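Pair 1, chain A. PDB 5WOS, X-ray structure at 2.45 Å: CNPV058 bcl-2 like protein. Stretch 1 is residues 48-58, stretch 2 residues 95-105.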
# COMPACT_ATOMS: atom_id res chain seq x y z
N ILE A 48 0.04 12.27 6.67
CA ILE A 48 -0.14 11.20 7.64
C ILE A 48 0.21 9.85 7.02
O ILE A 48 1.02 9.09 7.57
CB ILE A 48 -1.58 11.22 8.19
CG1 ILE A 48 -1.78 12.46 9.06
CG2 ILE A 48 -1.88 9.95 8.99
CD1 ILE A 48 -3.20 12.66 9.58
N VAL A 49 -0.39 9.53 5.87
CA VAL A 49 -0.11 8.25 5.23
C VAL A 49 1.35 8.17 4.80
O VAL A 49 1.98 7.12 4.89
CB VAL A 49 -1.06 8.02 4.05
CG1 VAL A 49 -0.72 6.73 3.32
CG2 VAL A 49 -2.51 7.98 4.53
N LYS A 50 1.91 9.29 4.32
CA LYS A 50 3.31 9.28 3.90
C LYS A 50 4.22 8.90 5.06
O LYS A 50 5.16 8.11 4.90
CB LYS A 50 3.70 10.64 3.34
CG LYS A 50 5.10 10.70 2.74
CD LYS A 50 5.40 12.05 2.10
CE LYS A 50 5.39 13.18 3.12
NZ LYS A 50 6.35 12.94 4.24
N ASN A 51 3.95 9.44 6.25
CA ASN A 51 4.79 9.13 7.41
C ASN A 51 4.53 7.72 7.91
O ASN A 51 5.47 7.00 8.28
CB ASN A 51 4.54 10.14 8.52
CG ASN A 51 5.14 11.50 8.22
OD1 ASN A 51 6.19 11.60 7.59
ND2 ASN A 51 4.47 12.55 8.66
N MET A 52 3.27 7.30 7.95
CA MET A 52 2.94 5.94 8.39
C MET A 52 3.71 4.91 7.58
O MET A 52 4.29 3.97 8.14
CB MET A 52 1.44 5.70 8.27
CG MET A 52 0.61 6.43 9.30
SD MET A 52 -1.14 6.06 9.11
CE MET A 52 -1.82 6.84 10.57
N CYS A 53 3.73 5.06 6.25
CA CYS A 53 4.43 4.09 5.41
C CYS A 53 5.94 4.20 5.56
O CYS A 53 6.65 3.19 5.47
CB CYS A 53 4.03 4.28 3.95
SG CYS A 53 2.28 3.98 3.60
N ASP A 54 6.45 5.41 5.80
CA ASP A 54 7.89 5.58 5.97
C ASP A 54 8.39 4.95 7.26
O ASP A 54 9.55 4.55 7.35
CB ASP A 54 8.26 7.06 5.92
CG ASP A 54 8.21 7.64 4.52
OD1 ASP A 54 7.94 6.88 3.57
OD2 ASP A 54 8.43 8.86 4.37
N ILE A 55 7.52 4.86 8.28
CA ILE A 55 7.89 4.16 9.51
C ILE A 55 7.94 2.66 9.26
O ILE A 55 8.90 1.97 9.65
CB ILE A 55 6.91 4.49 10.64
CG1 ILE A 55 6.84 6.01 10.88
CG2 ILE A 55 7.35 3.81 11.94
CD1 ILE A 55 5.60 6.44 11.65
N ILE A 56 6.91 2.12 8.61
CA ILE A 56 6.87 0.68 8.32
C ILE A 56 8.07 0.29 7.46
O ILE A 56 8.75 -0.71 7.73
CB ILE A 56 5.54 0.31 7.64
CG1 ILE A 56 4.42 0.29 8.68
CG2 ILE A 56 5.64 -1.04 6.93
CD1 ILE A 56 3.04 0.22 8.09
N LEU A 57 8.35 1.07 6.42
CA LEU A 57 9.49 0.77 5.56
C LEU A 57 10.79 0.79 6.36
O LEU A 57 11.60 -0.14 6.28
CB LEU A 57 9.55 1.77 4.41
CG LEU A 57 8.50 1.59 3.30
CD1 LEU A 57 8.50 2.78 2.36
CD2 LEU A 57 8.76 0.30 2.53
N ARG A 58 11.01 1.85 7.14
CA ARG A 58 12.25 1.98 7.88
C ARG A 58 12.47 0.79 8.81
O ARG A 58 13.62 0.36 9.00
CB ARG A 58 12.25 3.29 8.67
CG ARG A 58 13.47 3.50 9.55
CD ARG A 58 13.13 3.27 11.01
NE ARG A 58 12.15 4.24 11.50
CZ ARG A 58 11.47 4.11 12.63
NH1 ARG A 58 11.65 3.05 13.40
NH2 ARG A 58 10.60 5.04 12.99
N VAL A 95 -4.02 -2.11 5.96
CA VAL A 95 -4.13 -1.33 4.72
C VAL A 95 -2.86 -0.52 4.49
O VAL A 95 -2.37 -0.43 3.35
CB VAL A 95 -5.37 -0.42 4.78
CG1 VAL A 95 -5.39 0.54 3.60
CG2 VAL A 95 -6.64 -1.26 4.78
N ILE A 96 -2.30 0.08 5.55
CA ILE A 96 -1.09 0.87 5.39
C ILE A 96 0.10 -0.02 5.06
O ILE A 96 0.93 0.32 4.21
CB ILE A 96 -0.84 1.71 6.66
CG1 ILE A 96 -1.94 2.76 6.85
CG2 ILE A 96 0.53 2.36 6.62
CD1 ILE A 96 -1.96 3.85 5.81
N SER A 97 0.21 -1.17 5.74
CA SER A 97 1.29 -2.10 5.45
C SER A 97 1.29 -2.54 3.99
O SER A 97 2.35 -2.70 3.38
CB SER A 97 1.17 -3.32 6.37
OG SER A 97 1.10 -2.91 7.72
N ILE A 98 0.10 -2.74 3.42
CA ILE A 98 -0.02 -3.07 2.00
C ILE A 98 0.55 -1.95 1.15
O ILE A 98 1.34 -2.18 0.22
CB ILE A 98 -1.48 -3.36 1.65
CG1 ILE A 98 -1.93 -4.68 2.27
CG2 ILE A 98 -1.70 -3.38 0.13
CD1 ILE A 98 -3.42 -4.79 2.45
N ILE A 99 0.16 -0.71 1.45
CA ILE A 99 0.62 0.43 0.66
C ILE A 99 2.14 0.55 0.75
O ILE A 99 2.82 0.79 -0.25
CB ILE A 99 -0.08 1.72 1.14
CG1 ILE A 99 -1.59 1.62 0.89
CG2 ILE A 99 0.49 2.94 0.43
CD1 ILE A 99 -2.41 2.65 1.66
N ALA A 100 2.69 0.39 1.95
CA ALA A 100 4.13 0.50 2.13
C ALA A 100 4.86 -0.59 1.35
O ALA A 100 5.79 -0.31 0.59
CB ALA A 100 4.49 0.44 3.61
N PHE A 101 4.45 -1.85 1.54
CA PHE A 101 5.04 -2.95 0.79
C PHE A 101 4.83 -2.76 -0.71
O PHE A 101 5.71 -3.06 -1.51
CB PHE A 101 4.47 -4.28 1.26
CG PHE A 101 5.01 -5.47 0.50
CD1 PHE A 101 6.24 -6.01 0.83
CD2 PHE A 101 4.28 -6.04 -0.53
CE1 PHE A 101 6.74 -7.09 0.14
CE2 PHE A 101 4.78 -7.13 -1.21
CZ PHE A 101 6.01 -7.66 -0.88
N GLY A 102 3.65 -2.28 -1.10
CA GLY A 102 3.44 -1.92 -2.49
C GLY A 102 4.45 -0.89 -2.97
O GLY A 102 5.00 -1.02 -4.07
N ALA A 103 4.71 0.13 -2.15
CA ALA A 103 5.70 1.14 -2.52
C ALA A 103 7.07 0.52 -2.72
O ALA A 103 7.77 0.84 -3.69
CB ALA A 103 5.76 2.22 -1.44
N TYR A 104 7.48 -0.38 -1.83
CA TYR A 104 8.79 -1.01 -1.96
C TYR A 104 8.90 -1.79 -3.26
O TYR A 104 9.88 -1.67 -4.00
CB TYR A 104 9.08 -1.92 -0.76
CG TYR A 104 10.41 -2.61 -0.86
CD1 TYR A 104 11.59 -1.88 -0.86
CD2 TYR A 104 10.50 -3.99 -0.99
CE1 TYR A 104 12.82 -2.50 -0.96
CE2 TYR A 104 11.72 -4.63 -1.09
CZ TYR A 104 12.88 -3.88 -1.08
OH TYR A 104 14.11 -4.49 -1.18
N VAL A 105 7.89 -2.62 -3.55
CA VAL A 105 7.88 -3.38 -4.80
C VAL A 105 8.04 -2.45 -5.99
O VAL A 105 8.83 -2.70 -6.91
CB VAL A 105 6.60 -4.22 -4.90
CG1 VAL A 105 6.33 -4.66 -6.34
CG2 VAL A 105 6.69 -5.44 -4.00

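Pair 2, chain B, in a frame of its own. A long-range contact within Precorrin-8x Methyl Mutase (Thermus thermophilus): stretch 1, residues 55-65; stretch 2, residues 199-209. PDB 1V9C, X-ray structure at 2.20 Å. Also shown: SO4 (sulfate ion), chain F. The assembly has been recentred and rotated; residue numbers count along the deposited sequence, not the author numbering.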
# COMPACT_ATOMS: atom_id res chain seq x y z
N ALA B 55 -23.96 -2.50 -0.19
CA ALA B 55 -22.68 -1.78 -0.22
C ALA B 55 -22.13 -1.52 -1.63
O ALA B 55 -21.92 -0.38 -2.03
CB ALA B 55 -21.64 -2.53 0.61
N VAL B 56 -21.92 -2.58 -2.39
CA VAL B 56 -21.39 -2.44 -3.74
C VAL B 56 -22.23 -1.52 -4.63
O VAL B 56 -21.69 -0.59 -5.26
CB VAL B 56 -21.25 -3.80 -4.43
CG1 VAL B 56 -20.55 -3.63 -5.77
CG2 VAL B 56 -20.44 -4.72 -3.55
N GLU B 57 -23.54 -1.77 -4.67
CA GLU B 57 -24.44 -0.95 -5.48
C GLU B 57 -24.37 0.49 -5.00
O GLU B 57 -24.42 1.43 -5.80
CB GLU B 57 -25.89 -1.45 -5.39
CG GLU B 57 -26.07 -2.93 -5.71
CD GLU B 57 -26.04 -3.80 -4.46
OE1 GLU B 57 -25.09 -3.67 -3.67
OE2 GLU B 57 -26.98 -4.61 -4.29
N ALA B 58 -24.24 0.68 -3.70
CA ALA B 58 -24.13 2.03 -3.15
C ALA B 58 -22.84 2.66 -3.67
O ALA B 58 -22.76 3.86 -3.90
CB ALA B 58 -24.13 1.97 -1.63
N GLY B 59 -21.81 1.82 -3.84
CA GLY B 59 -20.54 2.31 -4.33
C GLY B 59 -20.56 2.69 -5.79
O GLY B 59 -20.06 3.75 -6.16
N LEU B 60 -21.13 1.84 -6.64
CA LEU B 60 -21.20 2.13 -8.07
C LEU B 60 -21.97 3.43 -8.31
O LEU B 60 -21.54 4.31 -9.06
CB LEU B 60 -21.89 0.99 -8.82
CG LEU B 60 -21.43 -0.44 -8.49
CD1 LEU B 60 -21.89 -1.37 -9.58
CD2 LEU B 60 -19.91 -0.49 -8.36
N LYS B 61 -23.13 3.51 -7.66
CA LYS B 61 -23.99 4.68 -7.76
C LYS B 61 -23.21 5.95 -7.42
O LYS B 61 -23.27 6.94 -8.16
CB LYS B 61 -25.18 4.50 -6.81
CG LYS B 61 -25.78 5.78 -6.25
CD LYS B 61 -26.62 6.55 -7.27
CE LYS B 61 -27.26 7.77 -6.60
NZ LYS B 61 -28.22 8.49 -7.49
N ALA B 62 -22.47 5.93 -6.32
CA ALA B 62 -21.70 7.10 -5.92
C ALA B 62 -20.61 7.36 -6.95
O ALA B 62 -20.37 8.51 -7.35
CB ALA B 62 -21.09 6.88 -4.56
N ILE B 63 -19.94 6.31 -7.38
CA ILE B 63 -18.89 6.46 -8.38
C ILE B 63 -19.44 7.19 -9.60
O ILE B 63 -18.87 8.18 -10.06
CB ILE B 63 -18.35 5.09 -8.82
CG1 ILE B 63 -17.57 4.44 -7.68
CG2 ILE B 63 -17.48 5.24 -10.03
CD1 ILE B 63 -17.28 2.99 -7.92
N GLN B 64 -20.56 6.70 -10.10
CA GLN B 64 -21.23 7.28 -11.27
C GLN B 64 -21.78 8.69 -11.05
O GLN B 64 -21.90 9.46 -12.00
CB GLN B 64 -22.36 6.36 -11.71
CG GLN B 64 -21.87 5.10 -12.36
CD GLN B 64 -22.95 4.07 -12.54
OE1 GLN B 64 -22.74 3.03 -13.17
NE2 GLN B 64 -24.12 4.34 -11.98
N ALA B 65 -22.11 9.01 -9.80
CA ALA B 65 -22.63 10.32 -9.46
C ALA B 65 -21.51 11.34 -9.48
O ALA B 65 -21.75 12.55 -9.51
CB ALA B 65 -23.26 10.28 -8.08
N ALA B 199 -11.75 -1.77 -8.06
CA ALA B 199 -12.75 -2.77 -8.43
C ALA B 199 -14.11 -2.10 -8.59
O ALA B 199 -14.86 -2.45 -9.49
CB ALA B 199 -12.82 -3.86 -7.38
N LEU B 200 -14.42 -1.15 -7.72
CA LEU B 200 -15.70 -0.47 -7.79
C LEU B 200 -15.81 0.34 -9.06
O LEU B 200 -16.85 0.32 -9.72
CB LEU B 200 -15.92 0.42 -6.57
CG LEU B 200 -16.16 -0.41 -5.30
CD1 LEU B 200 -16.34 0.48 -4.08
CD2 LEU B 200 -17.38 -1.28 -5.53
N ILE B 201 -14.74 1.05 -9.41
CA ILE B 201 -14.74 1.85 -10.62
C ILE B 201 -14.93 0.98 -11.86
O ILE B 201 -15.74 1.32 -12.73
CB ILE B 201 -13.43 2.63 -10.76
CG1 ILE B 201 -13.40 3.76 -9.73
CG2 ILE B 201 -13.31 3.18 -12.17
CD1 ILE B 201 -12.12 4.60 -9.75
N ARG B 202 -14.19 -0.12 -11.95
CA ARG B 202 -14.29 -1.01 -13.11
C ARG B 202 -15.70 -1.60 -13.25
O ARG B 202 -16.19 -1.74 -14.36
CB ARG B 202 -13.27 -2.15 -13.00
CG ARG B 202 -13.36 -3.17 -14.12
CD ARG B 202 -12.93 -2.57 -15.44
NE ARG B 202 -13.00 -3.53 -16.54
CZ ARG B 202 -12.29 -4.66 -16.61
NH1 ARG B 202 -11.44 -4.98 -15.64
NH2 ARG B 202 -12.43 -5.46 -17.66
N LEU B 203 -16.33 -1.95 -12.13
CA LEU B 203 -17.67 -2.52 -12.16
C LEU B 203 -18.64 -1.45 -12.64
O LEU B 203 -19.55 -1.72 -13.41
CB LEU B 203 -18.11 -2.97 -10.76
CG LEU B 203 -17.84 -4.40 -10.30
CD1 LEU B 203 -18.12 -4.52 -8.81
CD2 LEU B 203 -18.71 -5.37 -11.09
N ALA B 204 -18.41 -0.22 -12.19
CA ALA B 204 -19.26 0.89 -12.56
C ALA B 204 -19.11 1.18 -14.04
O ALA B 204 -20.10 1.33 -14.75
CB ALA B 204 -18.88 2.10 -11.75
N ALA B 205 -17.87 1.25 -14.50
CA ALA B 205 -17.58 1.51 -15.91
C ALA B 205 -18.30 0.47 -16.77
O ALA B 205 -18.82 0.78 -17.85
CB ALA B 205 -16.08 1.44 -16.15
N ASP B 206 -18.33 -0.76 -16.29
CA ASP B 206 -18.98 -1.86 -16.99
C ASP B 206 -20.46 -1.97 -16.60
O ASP B 206 -21.08 -3.03 -16.72
CB ASP B 206 -18.25 -3.18 -16.69
CG ASP B 206 -16.80 -3.16 -17.18
OD1 ASP B 206 -16.39 -2.15 -17.79
OD2 ASP B 206 -16.07 -4.16 -16.95
N GLY B 207 -21.00 -0.86 -16.11
CA GLY B 207 -22.39 -0.81 -15.71
C GLY B 207 -22.85 -1.96 -14.83
O GLY B 207 -23.92 -2.51 -15.06
N GLY B 208 -22.06 -2.31 -13.83
CA GLY B 208 -22.43 -3.37 -12.91
C GLY B 208 -22.23 -4.81 -13.36
O GLY B 208 -22.63 -5.73 -12.65
N VAL B 209 -21.61 -5.01 -14.51
CA VAL B 209 -21.39 -6.35 -15.02
C VAL B 209 -19.94 -6.78 -14.88
O VAL B 209 -19.04 -6.08 -15.34
CB VAL B 209 -21.78 -6.45 -16.50
CG1 VAL B 209 -21.52 -7.87 -17.01
CG2 VAL B 209 -23.24 -6.07 -16.67
S SO4 F . -9.00 -2.15 -14.58
O1 SO4 F . -8.61 -1.34 -13.42
O2 SO4 F . -9.66 -1.30 -15.59
O3 SO4 F . -9.91 -3.22 -14.14
O4 SO4 F . -7.79 -2.76 -15.17

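What backbone geometry do the two pairs share? In each, two helices cross steeply, at -70° in pair 1 and -74° in pair 2, with axes 8.8 and 8.9 Å apart at closest approach. The central residues superpose with an RMSD of 0.3 Å. An alanine marks the closest CA approach in both: the CA atoms of Cys A53 and Ala A100 lie 4.9 Å apart, those of Leu B60 and Ala B204 5.0 Å. No hydrogen bond links the stretches in either pair, so the contact between them is mainly apolar packing.

Which positions keep their side chains? Val A49 matches Val B56, Ile A56 matches Ile B63, and Ala A100 matches Ala B204. Both alanines point toward the facing helix, and their small methyls let the isoleucine come in close: Ile A56 CG2 lies 3.8 Å from Ala A100 CB, and Ile B63 CG2 is equally 3.8 Å from Ala B204 CB.

How do different residues fill the space around the second helix's large aliphatic side chain? In pair 1, Ile A96 is a knob seated among Val A49, Met A52, Cys A53 and Ile A56; its CG2 lies 3.8 Å from Met A52 CB and 3.6 Å from Ile A56 CD1. Its counterpart, Leu B200, faces Gly B59 where pair 1 has Met A52. A CB on that glycine would sit only 3.2 Å from Leu B200 CD1, so the leucine uses room that the missing side chain leaves. The fit is close elsewhere too, with Ile B63 CD1 3.2 Å from Leu B200 CB.

What changes at the center of the crossing? Cys A53 is compact, and its SG reaches Ile A96 CG2 and Ile A99 CG2, each at 3.8 Å. Leu B60 extends further: its CD2 packs 3.9 Å from Leu B203 CB, at the position matching Ile A99, while its CD1 lies 3.9 Å from Gly B208 CA.

How do the far ends differ? Leu A57 and Gln B64 have nearly coincident side-chain centers, yet their chemistry diverges. Both reach the matching carbonyl, Leu A57 CD2 3.6 Å from Ala A100 O and Gln B64 OE1 3.5 Å from Ala B204 O; Leu A57 CD2 also packs 4.0 Å from Tyr A104 CB, on a helix that continues through the stretch. The second helix of pair 2, by contrast, gives out: Asp B206 leaves helical geometry, and a type I' turn runs to Val B209 through Gly B207 and Gly B208, whose positive phi angles favor glycine.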